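Local coordinates for DnaJ homolog subfamily C member 10 (Mus musculus, PDB 3APQ), which reduces disulfides in the endoplasmic reticulum, serving both protein folding and degradation of misfolded proteins, and engages the Hsp70 chaperone HSPA5 through a J domain, at residues 2-6 with 61-65; 19-23 with 48-52; 89-93 with 120-125; 98-102 with 148-152; 115-119 with 196-201. All blocks are in the same frame, centred on the assembly; numbering follows the deposited sequence.

Interaction 1: 2-6 with 61-65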
# COMPACT_ATOMS: atom_id res chain seq x y z
N GLN A 2 -0.81 24.97 -13.06
CA GLN A 2 -0.45 23.88 -12.13
C GLN A 2 -1.61 22.94 -11.82
O GLN A 2 -2.76 23.34 -11.72
CB GLN A 2 0.15 24.52 -10.85
CG GLN A 2 0.76 23.53 -9.85
CD GLN A 2 2.04 22.92 -10.40
OE1 GLN A 2 3.14 23.21 -9.92
NE2 GLN A 2 1.90 22.10 -11.45
N ASN A 3 -1.34 21.65 -11.65
CA ASN A 3 -2.36 20.76 -11.14
C ASN A 3 -1.65 19.73 -10.29
O ASN A 3 -0.40 19.72 -10.24
CB ASN A 3 -3.12 20.08 -12.31
CG ASN A 3 -2.20 19.30 -13.25
OD1 ASN A 3 -1.60 18.30 -12.86
ND2 ASN A 3 -2.12 19.75 -14.50
N PHE A 4 -2.40 18.86 -9.61
CA PHE A 4 -1.76 17.96 -8.66
C PHE A 4 -0.77 17.01 -9.29
O PHE A 4 0.21 16.60 -8.64
CB PHE A 4 -2.81 17.17 -7.84
CG PHE A 4 -3.59 17.99 -6.86
CD1 PHE A 4 -3.11 19.22 -6.39
CD2 PHE A 4 -4.80 17.49 -6.36
CE1 PHE A 4 -3.82 19.96 -5.48
CE2 PHE A 4 -5.52 18.21 -5.44
CZ PHE A 4 -5.03 19.48 -4.99
N TYR A 5 -1.09 16.58 -10.51
CA TYR A 5 -0.24 15.68 -11.27
C TYR A 5 1.11 16.32 -11.61
O TYR A 5 2.16 15.76 -11.31
CB TYR A 5 -0.99 15.29 -12.55
CG TYR A 5 -2.20 14.45 -12.24
CD1 TYR A 5 -2.04 13.17 -11.75
CD2 TYR A 5 -3.48 14.94 -12.42
CE1 TYR A 5 -3.15 12.37 -11.45
CE2 TYR A 5 -4.61 14.17 -12.12
CZ TYR A 5 -4.43 12.89 -11.65
OH TYR A 5 -5.52 12.12 -11.35
N SER A 6 1.07 17.50 -12.23
CA SER A 6 2.31 18.17 -12.59
C SER A 6 3.09 18.60 -11.35
O SER A 6 4.32 18.60 -11.37
CB SER A 6 2.05 19.30 -13.59
OG SER A 6 1.24 20.31 -13.01
N ARG A 61 -9.54 11.43 -5.79
CA ARG A 61 -8.91 11.59 -7.12
C ARG A 61 -9.97 11.70 -8.24
O ARG A 61 -9.83 12.48 -9.18
CB ARG A 61 -8.01 10.39 -7.43
CG ARG A 61 -7.16 10.60 -8.69
CD ARG A 61 -6.14 9.46 -8.79
NE ARG A 61 -5.40 9.58 -10.06
CZ ARG A 61 -4.59 8.64 -10.54
NH1 ARG A 61 -4.42 7.48 -9.89
NH2 ARG A 61 -3.99 8.85 -11.69
N LYS A 62 -11.00 10.85 -8.17
CA LYS A 62 -12.05 10.87 -9.21
C LYS A 62 -12.73 12.24 -9.27
O LYS A 62 -12.98 12.81 -10.35
CB LYS A 62 -13.06 9.81 -8.83
CG LYS A 62 -14.19 9.57 -9.87
CD LYS A 62 -14.87 8.21 -9.56
CE LYS A 62 -13.83 7.16 -9.14
NZ LYS A 62 -14.42 5.95 -8.43
N LYS A 63 -13.04 12.74 -8.09
CA LYS A 63 -13.63 14.05 -7.93
C LYS A 63 -12.70 15.14 -8.48
O LYS A 63 -13.14 15.97 -9.25
CB LYS A 63 -13.92 14.30 -6.45
CG LYS A 63 -15.01 15.34 -6.22
CD LYS A 63 -15.20 15.66 -4.72
CE LYS A 63 -16.10 16.91 -4.56
NZ LYS A 63 -16.28 17.32 -3.13
N TYR A 64 -11.41 15.09 -8.11
CA TYR A 64 -10.42 16.03 -8.62
C TYR A 64 -10.29 15.98 -10.14
O TYR A 64 -10.18 17.02 -10.79
CB TYR A 64 -9.04 15.74 -7.98
CG TYR A 64 -7.96 16.69 -8.46
CD1 TYR A 64 -7.91 18.01 -7.99
CD2 TYR A 64 -7.01 16.29 -9.42
CE1 TYR A 64 -6.94 18.92 -8.42
CE2 TYR A 64 -5.99 17.20 -9.87
CZ TYR A 64 -5.99 18.52 -9.36
OH TYR A 64 -5.03 19.46 -9.70
N ASP A 65 -10.26 14.76 -10.70
CA ASP A 65 -10.18 14.57 -12.15
C ASP A 65 -11.32 15.22 -12.85
O ASP A 65 -11.13 15.88 -13.88
CB ASP A 65 -10.12 13.09 -12.49
CG ASP A 65 -8.77 12.52 -12.23
OD1 ASP A 65 -7.84 13.34 -12.03
OD2 ASP A 65 -8.59 11.26 -12.25

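Interaction 2: 19-23 with 48-52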
# COMPACT_ATOMS: atom_id res chain seq x y z
N ILE A 19 2.36 7.43 -8.14
CA ILE A 19 2.11 8.61 -7.32
C ILE A 19 2.86 8.56 -5.97
O ILE A 19 3.50 9.56 -5.58
CB ILE A 19 0.60 8.88 -7.13
CG1 ILE A 19 -0.04 9.17 -8.51
CG2 ILE A 19 0.33 9.98 -6.05
CD1 ILE A 19 -1.58 8.96 -8.59
N ARG A 20 2.82 7.43 -5.25
CA ARG A 20 3.62 7.34 -4.02
C ARG A 20 5.07 7.53 -4.26
O ARG A 20 5.74 8.20 -3.47
CB ARG A 20 3.47 5.97 -3.31
CG ARG A 20 2.09 5.77 -2.69
CD ARG A 20 2.03 4.49 -1.78
NE ARG A 20 2.17 3.26 -2.59
CZ ARG A 20 1.15 2.60 -3.12
NH1 ARG A 20 -0.11 3.08 -3.02
NH2 ARG A 20 1.37 1.46 -3.76
N GLN A 21 5.59 6.88 -5.29
CA GLN A 21 7.01 6.95 -5.56
C GLN A 21 7.44 8.40 -5.88
O GLN A 21 8.52 8.86 -5.41
CB GLN A 21 7.41 5.93 -6.60
CG GLN A 21 7.24 4.48 -5.95
CD GLN A 21 7.95 4.40 -4.54
OE1 GLN A 21 9.17 4.60 -4.48
NE2 GLN A 21 7.17 4.21 -3.43
N ALA A 22 6.59 9.13 -6.60
CA ALA A 22 6.99 10.47 -6.99
C ALA A 22 6.98 11.36 -5.76
O ALA A 22 7.89 12.15 -5.57
CB ALA A 22 6.07 11.04 -8.06
N PHE A 23 5.90 11.25 -4.99
CA PHE A 23 5.75 11.96 -3.70
C PHE A 23 6.91 11.63 -2.75
O PHE A 23 7.52 12.53 -2.17
CB PHE A 23 4.36 11.67 -3.08
CG PHE A 23 4.18 12.17 -1.68
CD1 PHE A 23 4.14 13.53 -1.40
CD2 PHE A 23 4.12 11.27 -0.63
CE1 PHE A 23 4.01 13.99 -0.05
CE2 PHE A 23 3.97 11.70 0.71
CZ PHE A 23 3.93 13.06 1.00
N ILE A 48 2.64 19.90 -1.62
CA ILE A 48 2.90 18.57 -2.20
C ILE A 48 2.09 17.54 -1.41
O ILE A 48 1.48 16.63 -1.97
CB ILE A 48 4.44 18.19 -2.14
CG1 ILE A 48 5.31 19.02 -3.06
CG2 ILE A 48 4.67 16.71 -2.45
CD1 ILE A 48 4.58 19.82 -4.11
N ASN A 49 2.13 17.64 -0.07
CA ASN A 49 1.35 16.71 0.77
C ASN A 49 -0.16 16.75 0.48
O ASN A 49 -0.80 15.72 0.43
CB ASN A 49 1.60 16.92 2.28
CG ASN A 49 1.14 15.71 3.10
OD1 ASN A 49 1.52 14.55 2.81
ND2 ASN A 49 0.28 15.95 4.06
N ARG A 50 -0.71 17.96 0.28
CA ARG A 50 -2.14 18.14 0.01
C ARG A 50 -2.51 17.47 -1.31
O ARG A 50 -3.54 16.75 -1.38
CB ARG A 50 -2.46 19.65 -0.02
CG ARG A 50 -3.80 20.05 -0.42
CD ARG A 50 -3.86 21.62 -0.24
NE ARG A 50 -5.16 22.15 -0.62
CZ ARG A 50 -5.51 22.46 -1.85
NH1 ARG A 50 -4.65 22.30 -2.84
NH2 ARG A 50 -6.74 22.92 -2.11
N ALA A 51 -1.67 17.68 -2.32
CA ALA A 51 -1.76 16.95 -3.62
C ALA A 51 -1.79 15.43 -3.45
O ALA A 51 -2.71 14.74 -3.92
CB ALA A 51 -0.63 17.36 -4.55
N TYR A 52 -0.75 14.91 -2.80
CA TYR A 52 -0.67 13.48 -2.52
C TYR A 52 -1.91 12.97 -1.78
O TYR A 52 -2.45 11.91 -2.11
CB TYR A 52 0.64 13.07 -1.77
CG TYR A 52 0.58 11.63 -1.38
CD1 TYR A 52 0.59 10.62 -2.37
CD2 TYR A 52 0.45 11.25 -0.02
CE1 TYR A 52 0.45 9.23 -2.01
CE2 TYR A 52 0.35 9.90 0.35
CZ TYR A 52 0.34 8.91 -0.65
OH TYR A 52 0.19 7.59 -0.29
O HOH W 1 -1.17 5.69 -1.93

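Interaction 3: 89-93 with 120-125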
# COMPACT_ATOMS: atom_id res chain seq x y z
N ASP A 89 8.93 3.82 6.08
CA ASP A 89 7.60 3.29 6.48
C ASP A 89 6.47 3.67 5.51
O ASP A 89 5.30 3.71 5.90
CB ASP A 89 7.21 3.77 7.90
CG ASP A 89 6.24 2.79 8.61
OD1 ASP A 89 6.03 1.63 8.17
OD2 ASP A 89 5.65 3.19 9.60
N PHE A 90 6.86 3.94 4.27
CA PHE A 90 5.96 4.51 3.27
C PHE A 90 6.10 3.72 1.96
O PHE A 90 7.21 3.51 1.49
CB PHE A 90 6.30 5.98 3.06
CG PHE A 90 5.37 6.64 2.11
CD1 PHE A 90 4.08 7.00 2.50
CD2 PHE A 90 5.76 6.83 0.77
CE1 PHE A 90 3.20 7.63 1.60
CE2 PHE A 90 4.89 7.44 -0.16
CZ PHE A 90 3.60 7.85 0.26
N GLY A 91 4.98 3.25 1.40
CA GLY A 91 5.02 2.48 0.14
C GLY A 91 5.93 1.27 0.25
O GLY A 91 6.77 1.03 -0.61
N ILE A 92 5.78 0.53 1.36
CA ILE A 92 6.71 -0.51 1.77
C ILE A 92 7.12 -1.45 0.65
O ILE A 92 8.29 -1.86 0.55
CB ILE A 92 6.02 -1.43 2.93
CG1 ILE A 92 5.91 -0.59 4.20
CG2 ILE A 92 6.81 -2.63 3.29
CD1 ILE A 92 7.17 0.34 4.38
N TYR A 93 6.14 -1.88 -0.13
CA TYR A 93 6.44 -2.93 -1.11
C TYR A 93 6.50 -2.44 -2.52
O TYR A 93 6.46 -3.28 -3.40
CB TYR A 93 5.42 -4.09 -1.01
CG TYR A 93 5.54 -4.83 0.33
CD1 TYR A 93 6.73 -5.50 0.69
CD2 TYR A 93 4.48 -4.80 1.26
CE1 TYR A 93 6.84 -6.17 1.93
CE2 TYR A 93 4.61 -5.41 2.49
CZ TYR A 93 5.79 -6.11 2.81
OH TYR A 93 5.86 -6.71 4.02
N ASN A 120 -0.80 -9.89 2.94
CA ASN A 120 -0.23 -9.38 4.17
C ASN A 120 -0.90 -8.06 4.46
O ASN A 120 -0.68 -7.07 3.71
CB ASN A 120 1.27 -9.17 3.96
CG ASN A 120 1.95 -8.49 5.14
OD1 ASN A 120 1.32 -8.21 6.16
ND2 ASN A 120 3.25 -8.27 5.01
N PHE A 121 -1.72 -8.05 5.51
CA PHE A 121 -2.39 -6.84 6.02
C PHE A 121 -1.46 -6.23 7.07
O PHE A 121 -1.21 -6.84 8.12
CB PHE A 121 -3.75 -7.13 6.67
CG PHE A 121 -4.81 -7.57 5.69
CD1 PHE A 121 -5.71 -6.66 5.18
CD2 PHE A 121 -4.91 -8.91 5.33
CE1 PHE A 121 -6.69 -7.07 4.28
CE2 PHE A 121 -5.88 -9.33 4.41
CZ PHE A 121 -6.77 -8.41 3.90
N TYR A 122 -0.95 -5.06 6.77
CA TYR A 122 0.03 -4.42 7.67
C TYR A 122 -0.42 -3.00 8.02
O TYR A 122 -1.44 -2.51 7.53
CB TYR A 122 1.44 -4.48 7.00
CG TYR A 122 1.56 -3.64 5.73
CD1 TYR A 122 2.02 -2.34 5.82
CD2 TYR A 122 1.21 -4.12 4.46
CE1 TYR A 122 2.11 -1.51 4.73
CE2 TYR A 122 1.32 -3.24 3.29
CZ TYR A 122 1.79 -1.95 3.47
OH TYR A 122 1.98 -1.01 2.44
N SER A 123 0.31 -2.32 8.91
CA SER A 123 -0.04 -0.97 9.29
C SER A 123 1.27 -0.20 9.48
O SER A 123 2.28 -0.81 9.85
CB SER A 123 -0.89 -0.97 10.56
OG SER A 123 -1.15 0.33 11.03
N PRO A 124 1.26 1.12 9.18
CA PRO A 124 2.48 1.91 9.40
C PRO A 124 2.82 1.92 10.92
O PRO A 124 1.94 1.75 11.76
CB PRO A 124 2.07 3.33 8.91
CG PRO A 124 0.57 3.35 8.93
CD PRO A 124 0.22 1.92 8.50
N GLY A 125 4.09 2.08 11.27
CA GLY A 125 4.45 2.16 12.68
C GLY A 125 4.40 0.80 13.40
O GLY A 125 4.21 0.75 14.62
O HOH W 2 3.53 1.20 3.22
O HOH W 3 3.14 -1.57 0.08
O HOH W 4 5.14 -6.13 6.45

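Interaction 4: 98-102 with 148-152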
# COMPACT_ATOMS: atom_id res chain seq x y z
N GLU A 98 7.24 -8.51 -7.20
CA GLU A 98 6.51 -9.78 -6.89
C GLU A 98 5.32 -9.68 -5.98
O GLU A 98 4.54 -10.65 -5.83
CB GLU A 98 7.48 -10.79 -6.27
CG GLU A 98 8.71 -11.14 -7.16
CD GLU A 98 9.81 -10.11 -7.10
OE1 GLU A 98 9.74 -9.17 -6.26
OE2 GLU A 98 10.76 -10.25 -7.89
N ILE A 99 5.17 -8.51 -5.40
CA ILE A 99 4.10 -8.22 -4.46
C ILE A 99 3.16 -7.14 -4.99
O ILE A 99 3.61 -6.11 -5.40
CB ILE A 99 4.68 -7.79 -3.11
CG1 ILE A 99 5.37 -8.96 -2.43
CG2 ILE A 99 3.68 -7.23 -2.21
CD1 ILE A 99 6.34 -8.54 -1.43
N ILE A 100 1.86 -7.42 -4.98
CA ILE A 100 0.97 -6.36 -5.44
C ILE A 100 0.35 -5.67 -4.22
O ILE A 100 -0.23 -6.33 -3.36
CB ILE A 100 -0.18 -6.95 -6.34
CG1 ILE A 100 0.32 -7.81 -7.53
CG2 ILE A 100 -1.17 -5.86 -6.78
CD1 ILE A 100 1.49 -7.25 -8.29
N THR A 101 0.48 -4.33 -4.13
CA THR A 101 -0.15 -3.61 -3.02
C THR A 101 -1.54 -3.21 -3.48
O THR A 101 -1.69 -2.52 -4.50
CB THR A 101 0.67 -2.38 -2.65
OG1 THR A 101 1.92 -2.84 -2.16
CG2 THR A 101 -0.02 -1.54 -1.56
N LEU A 102 -2.54 -3.71 -2.75
CA LEU A 102 -3.93 -3.65 -3.22
C LEU A 102 -4.64 -2.57 -2.43
O LEU A 102 -4.58 -2.57 -1.20
CB LEU A 102 -4.65 -4.98 -2.94
CG LEU A 102 -4.06 -6.17 -3.71
CD1 LEU A 102 -4.46 -7.50 -2.96
CD2 LEU A 102 -4.61 -6.12 -5.16
N ARG A 148 -0.86 -15.62 -6.26
CA ARG A 148 -0.72 -14.17 -6.21
C ARG A 148 -0.42 -13.72 -4.80
O ARG A 148 -1.10 -14.12 -3.83
CB ARG A 148 -2.00 -13.47 -6.68
CG ARG A 148 -2.58 -14.02 -7.96
CD ARG A 148 -1.78 -13.64 -9.18
NE ARG A 148 -1.42 -12.23 -9.41
CZ ARG A 148 -2.12 -11.30 -10.06
NH1 ARG A 148 -3.31 -11.53 -10.58
NH2 ARG A 148 -1.57 -10.09 -10.23
N ILE A 149 0.56 -12.83 -4.69
CA ILE A 149 0.99 -12.37 -3.39
C ILE A 149 0.65 -10.87 -3.31
O ILE A 149 1.03 -10.06 -4.18
CB ILE A 149 2.53 -12.58 -3.15
CG1 ILE A 149 2.97 -14.05 -3.35
CG2 ILE A 149 2.99 -11.88 -1.83
CD1 ILE A 149 2.19 -15.07 -2.54
N GLY A 150 -0.07 -10.54 -2.24
CA GLY A 150 -0.60 -9.16 -2.02
C GLY A 150 -0.17 -8.55 -0.69
O GLY A 150 0.36 -9.23 0.21
N ALA A 151 -0.40 -7.25 -0.58
CA ALA A 151 -0.18 -6.52 0.65
C ALA A 151 -1.26 -5.48 0.72
O ALA A 151 -1.66 -4.92 -0.31
CB ALA A 151 1.22 -5.84 0.61
N VAL A 152 -1.79 -5.25 1.93
CA VAL A 152 -2.78 -4.19 2.15
C VAL A 152 -2.28 -3.27 3.27
O VAL A 152 -1.98 -3.72 4.37
CB VAL A 152 -4.17 -4.72 2.49
CG1 VAL A 152 -5.06 -3.59 3.01
CG2 VAL A 152 -4.86 -5.38 1.28
O HOH W 5 1.84 -11.08 -6.56

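Interaction 5: 115-119 with 196-201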
# COMPACT_ATOMS: atom_id res chain seq x y z
N GLU A 115 -8.67 -16.39 -8.40
CA GLU A 115 -7.24 -16.68 -8.28
C GLU A 115 -6.90 -16.83 -6.82
O GLU A 115 -7.56 -16.23 -5.97
CB GLU A 115 -6.47 -15.52 -8.85
CG GLU A 115 -6.43 -15.49 -10.35
CD GLU A 115 -5.53 -14.34 -10.87
OE1 GLU A 115 -6.06 -13.30 -11.30
OE2 GLU A 115 -4.29 -14.46 -10.83
N LEU A 116 -5.87 -17.61 -6.51
CA LEU A 116 -5.47 -17.79 -5.12
C LEU A 116 -4.56 -16.60 -4.69
O LEU A 116 -3.55 -16.35 -5.34
CB LEU A 116 -4.71 -19.11 -4.97
CG LEU A 116 -4.07 -19.39 -3.60
CD1 LEU A 116 -5.20 -19.52 -2.59
CD2 LEU A 116 -3.23 -20.63 -3.56
N TRP A 117 -4.96 -15.87 -3.66
CA TRP A 117 -4.20 -14.69 -3.19
C TRP A 117 -3.77 -14.88 -1.75
O TRP A 117 -4.61 -15.24 -0.88
CB TRP A 117 -5.07 -13.45 -3.25
CG TRP A 117 -5.12 -12.82 -4.60
CD1 TRP A 117 -6.01 -13.09 -5.63
CD2 TRP A 117 -4.28 -11.75 -5.07
NE1 TRP A 117 -5.76 -12.23 -6.70
CE2 TRP A 117 -4.69 -11.43 -6.39
CE3 TRP A 117 -3.19 -11.06 -4.51
CZ2 TRP A 117 -4.07 -10.42 -7.16
CZ3 TRP A 117 -2.58 -10.05 -5.27
CH2 TRP A 117 -3.02 -9.76 -6.60
N PHE A 118 -2.53 -14.55 -1.42
CA PHE A 118 -2.08 -14.58 -0.06
C PHE A 118 -1.64 -13.16 0.25
O PHE A 118 -0.72 -12.63 -0.43
CB PHE A 118 -0.89 -15.55 -0.02
CG PHE A 118 -0.38 -15.88 1.38
CD1 PHE A 118 0.82 -16.56 1.49
CD2 PHE A 118 -1.13 -15.62 2.56
CE1 PHE A 118 1.31 -16.95 2.76
CE2 PHE A 118 -0.64 -15.98 3.81
CZ PHE A 118 0.59 -16.65 3.92
N VAL A 119 -2.35 -12.53 1.18
CA VAL A 119 -2.25 -11.11 1.43
C VAL A 119 -1.77 -10.79 2.87
O VAL A 119 -2.25 -11.36 3.86
CB VAL A 119 -3.64 -10.44 1.20
CG1 VAL A 119 -3.58 -8.90 1.51
CG2 VAL A 119 -4.08 -10.72 -0.24
N PHE A 196 3.07 -23.26 3.69
CA PHE A 196 1.66 -22.91 3.81
C PHE A 196 1.05 -22.55 2.46
O PHE A 196 -0.05 -23.02 2.16
CB PHE A 196 1.47 -21.77 4.81
CG PHE A 196 0.07 -21.25 4.91
CD1 PHE A 196 -0.86 -21.85 5.75
CD2 PHE A 196 -0.28 -20.09 4.25
CE1 PHE A 196 -2.17 -21.33 5.88
CE2 PHE A 196 -1.58 -19.54 4.37
CZ PHE A 196 -2.52 -20.13 5.18
N ALA A 197 1.71 -21.67 1.71
CA ALA A 197 1.19 -21.24 0.43
C ALA A 197 1.05 -22.43 -0.51
O ALA A 197 0.03 -22.58 -1.20
CB ALA A 197 2.07 -20.19 -0.19
N MET A 198 2.05 -23.30 -0.47
CA MET A 198 2.08 -24.44 -1.39
C MET A 198 1.02 -25.48 -1.07
O MET A 198 0.51 -26.13 -1.99
CB MET A 198 3.46 -25.09 -1.39
CG MET A 198 4.51 -24.27 -2.09
SD MET A 198 4.11 -23.85 -3.78
CE MET A 198 4.22 -25.53 -4.47
N GLN A 199 0.67 -25.70 0.20
CA GLN A 199 -0.50 -26.57 0.39
C GLN A 199 -1.76 -26.00 -0.25
O GLN A 199 -2.56 -26.73 -0.78
CB GLN A 199 -0.72 -27.02 1.85
CG GLN A 199 -1.27 -26.00 2.75
CD GLN A 199 -1.17 -26.43 4.21
OE1 GLN A 199 -2.17 -26.76 4.82
NE2 GLN A 199 0.06 -26.44 4.76
N HIS A 200 -1.92 -24.68 -0.25
CA HIS A 200 -3.12 -24.12 -0.81
C HIS A 200 -3.07 -24.13 -2.34
O HIS A 200 -4.10 -24.30 -2.99
CB HIS A 200 -3.38 -22.70 -0.25
CG HIS A 200 -3.96 -22.72 1.12
ND1 HIS A 200 -3.18 -22.71 2.26
CD2 HIS A 200 -5.24 -22.85 1.55
CE1 HIS A 200 -3.95 -22.81 3.32
NE2 HIS A 200 -5.21 -22.87 2.92
N VAL A 201 -1.88 -23.93 -2.90
CA VAL A 201 -1.68 -24.01 -4.36
C VAL A 201 -2.07 -25.43 -4.84
O VAL A 201 -2.82 -25.58 -5.82
CB VAL A 201 -0.21 -23.71 -4.78
CG1 VAL A 201 0.06 -24.15 -6.22
CG2 VAL A 201 0.13 -22.19 -4.61

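Interaction 1: 2-6 with 61-65
Phe4 and Tyr64 lie face against face as an offset stack, centroids 4.2 Å apart and planes 12° from parallel. CD2 of Phe4 sits over the centre of the Tyr64 ring, whereas CE1 of Tyr64 falls nearer the rim of Phe4; CE2 of Tyr5 lies at the edge of Tyr64. Having CG anti to the backbone N (chi1 -180°) sends Tyr64 out from helix 58-67, far enough for its OH to reach the root of the Phe4 side chain and accept from Phe4 N at 2.7 Å, in the first turn of helix 4-8. Asn3 and Ser6 complete this helix start as a capping box, Ser6 N giving its hydrogen to Asn3 OD1 at 2.9 Å. The edge of the Tyr5 ring ends in a hydroxyl with two partners: it donates to the syn lone pair of Asp65 OD1 (2.7 Å) and accepts an almost straight bond from Arg61 NE (2.9 Å), lying in the guanidinium plane. Arg61 also reaches the carbonyls of Lys12 and Ala14. Tyrosine suits both positions, joining the first and last helices of the J domain by ring packing and directional bonds; the Tyr5 hydroxyl, set between the Arg61 donor and the Asp65 carboxylate, is probably polarised by both.

Interaction 2: 19-23 with 48-52
The hydroxyl of Tyr52 and NH1 of Arg20 share one water, which lies 2.9 Å from Tyr52 OH and accepts from Arg20 NH1 at 3.0 Å, at the edge of the guanidinium. The arginine's stronger partners are acidic: NE pairs with Asp94 and NH1 with Glu103. Its aliphatic part is used too, CG resting 3.6 Å from Tyr52 OH. Beneath this polar end, Phe23 and Tyr52 form an offset stack with planes 5° apart and centroids 4.4 Å apart. A trans first torsion in both (chi1 171° and 173°) carries each ring off its helix toward the other, and the rings overlap between the two backbones. Tyr52 CB also lies over the Phe23 face in a CH-pi contact. Methyl groups fill in around the rims: CG2 of Ile48 meets the edge of Phe23 at CD1 (3.4 Å), and CG2 of Ile19 meets the edge of Tyr52 at CD1 (3.7 Å). Asn49 OD1 approaches Phe23 CZ, while its ND2 bonds to the carbonyl of Gly77. Segments 19-23 and 48-52, of helices 16-30 and 41-55, run antiparallel, their axes 10.9 Å apart at closest, as in the central hairpin of J domains. Flat rings fill this spacing, where no direct hydrogen bond joins the two segments; phenylalanine suits the apolar centre, and tyrosine lets the same stack end in a hydrated hydroxyl beside a charged arginine.

Interaction 3: 89-93 with 120-125
Two waters tie the single hydroxyl of Tyr122 to consecutive backbone amides of the facing loop: one accepts from Ile92 N and lies 2.8 Å from Tyr122 OH, the other accepts from Tyr93 N and lies 2.7 Å from Tyr122 OH. A third water joins Tyr93 OH to Asn120 ND2. Tyr93 turns its edge to the face of Tyr122 in a T-shaped pair, planes 88° apart, with CE2 of each ring 4.0 Å from that of the other. Ile92 adds CG1 against Tyr122 CE1 at 3.9 Å. Tyr122 takes the cramped first torsion, CG between the backbone N and the carbonyl carbon (chi1 67°), which swings its ring toward the loop. Farther along, Asp89 OD2 accepts from Gly125 N at a separation of 2.5 Å, shorter than expected and doubtful in its exact value, while its OD1 binds His130. Tyrosine is apt here because its ring packs while its hydroxyl meets water. The loop 89-93 thus links helix 83-88 to the end of strand 117-122, just ahead of the redox-active Cys126-Cys129 disulfide; strand 148-153 flanks that strand, helix 127-142 packs on Tyr93 and Asn120, and the Phe90 ring meets that of Tyr52 in the J domain.

Interaction 4: 98-102 with 148-152
Arg148 begins the strand by folding back on itself, bent at chi2 and chi3 (-74° and -50°), which brings NH2 to 4.0 Å from CG1 of Ile100; its NH1 pairs with Glu115, so the charge is met while the chain lies beside an aliphatic neighbour. Ile149 uses its backbone doubly. A water accepts from its N and donates to Glu98 O, and Ile149 O takes the direct bond from Ile100 N, 2.9 Å long. Its CG2 branch touches Ile99 CG1 at 3.8 Å, on the side packed by helix 127-142. Gly150 faces Ile100 in a parallel bridge, and its CA-H approaches Ile100 O, with CA 3.2 Å from that oxygen. The absence of a side chain suits this place, because a CB would come very close to CD1 of Leu102. Ala151 then bonds both ways along the neighbouring strand: its N donates to Ile100 O, and its O accepts from Leu102 N at 2.9 Å. Its small methyl, CB, fits between CG2 of Ile99 (4.0 Å) and OG1 of Thr101, beside Tyr93. At Val152, CG2 lies 3.8 Å from Leu102 O; Phe107 of helix 104-113 packs on both residues. Three direct backbone bonds and a water thus fix the parallel register of the thioredoxin sheet's edge strand, while Ile99 and Leu102 pack beneath helices 127-142 and 104-113 respectively, and Ile100 and Thr101 stay partly exposed.

Interaction 5: 115-119 with 196-201
Leu116 opens the contact just as the chain enters strand 117-122. Its extended first torsion (chi1 173°) carries the side chain toward the helix and lays the CD2 branch into the last turn: Leu116 CD2 lies 3.6 Å from Val201 N and touches CB of His200 and CG2 of Val201 at 3.9 Å each, a slender methyl resting against backbone and side chains alike. Trp117 turns to the other side of the sheet, so the next residue facing the helix is Phe118. The far end of its ring, CZ, lies 3.6 Å from Phe196 CD2; the two planes meet obliquely at 46°, with centroids 5.2 Å apart. Nearer the strand, CD1 of Phe118 approaches the methyl of Ala197, whose small size lets the helix come close to the ring. Phe196 is itself backed by His200: His200 ND1 donates to Phe196 O at 3.1 Å, within the imidazole plane, and stands over the centre of the phenyl face. The interface between helix 190-202 and the thioredoxin sheet is therefore held by apolar contact alone between the two segments, and the ND1 of His200 is used within its own helix, which would tend to favour a proton there.

How the interactions relate
From the N terminus, interaction 1 brings helix 58-67 back to the chain's start and so closes the J domain; interaction 2 closes a smaller loop within it, pairing helices 16-30 and 41-55, and the two touch where Phe4 packs on Ala51. Interactions 3, 4 and 5 follow in series and cross one another, their segments alternating along the chain: interaction 3 closes the loop from 89-93 to 120-125, interaction 4 brings 148-152 back to 98-102, and interaction 5 returns helix 190-202 to 115-119. Interactions 3 and 5 use opposite ends of strand 117-122, whose neighbour 148-153 carries interaction 4. Through Phe90, interaction 3 also touches interaction 2, joining the J and thioredoxin domains.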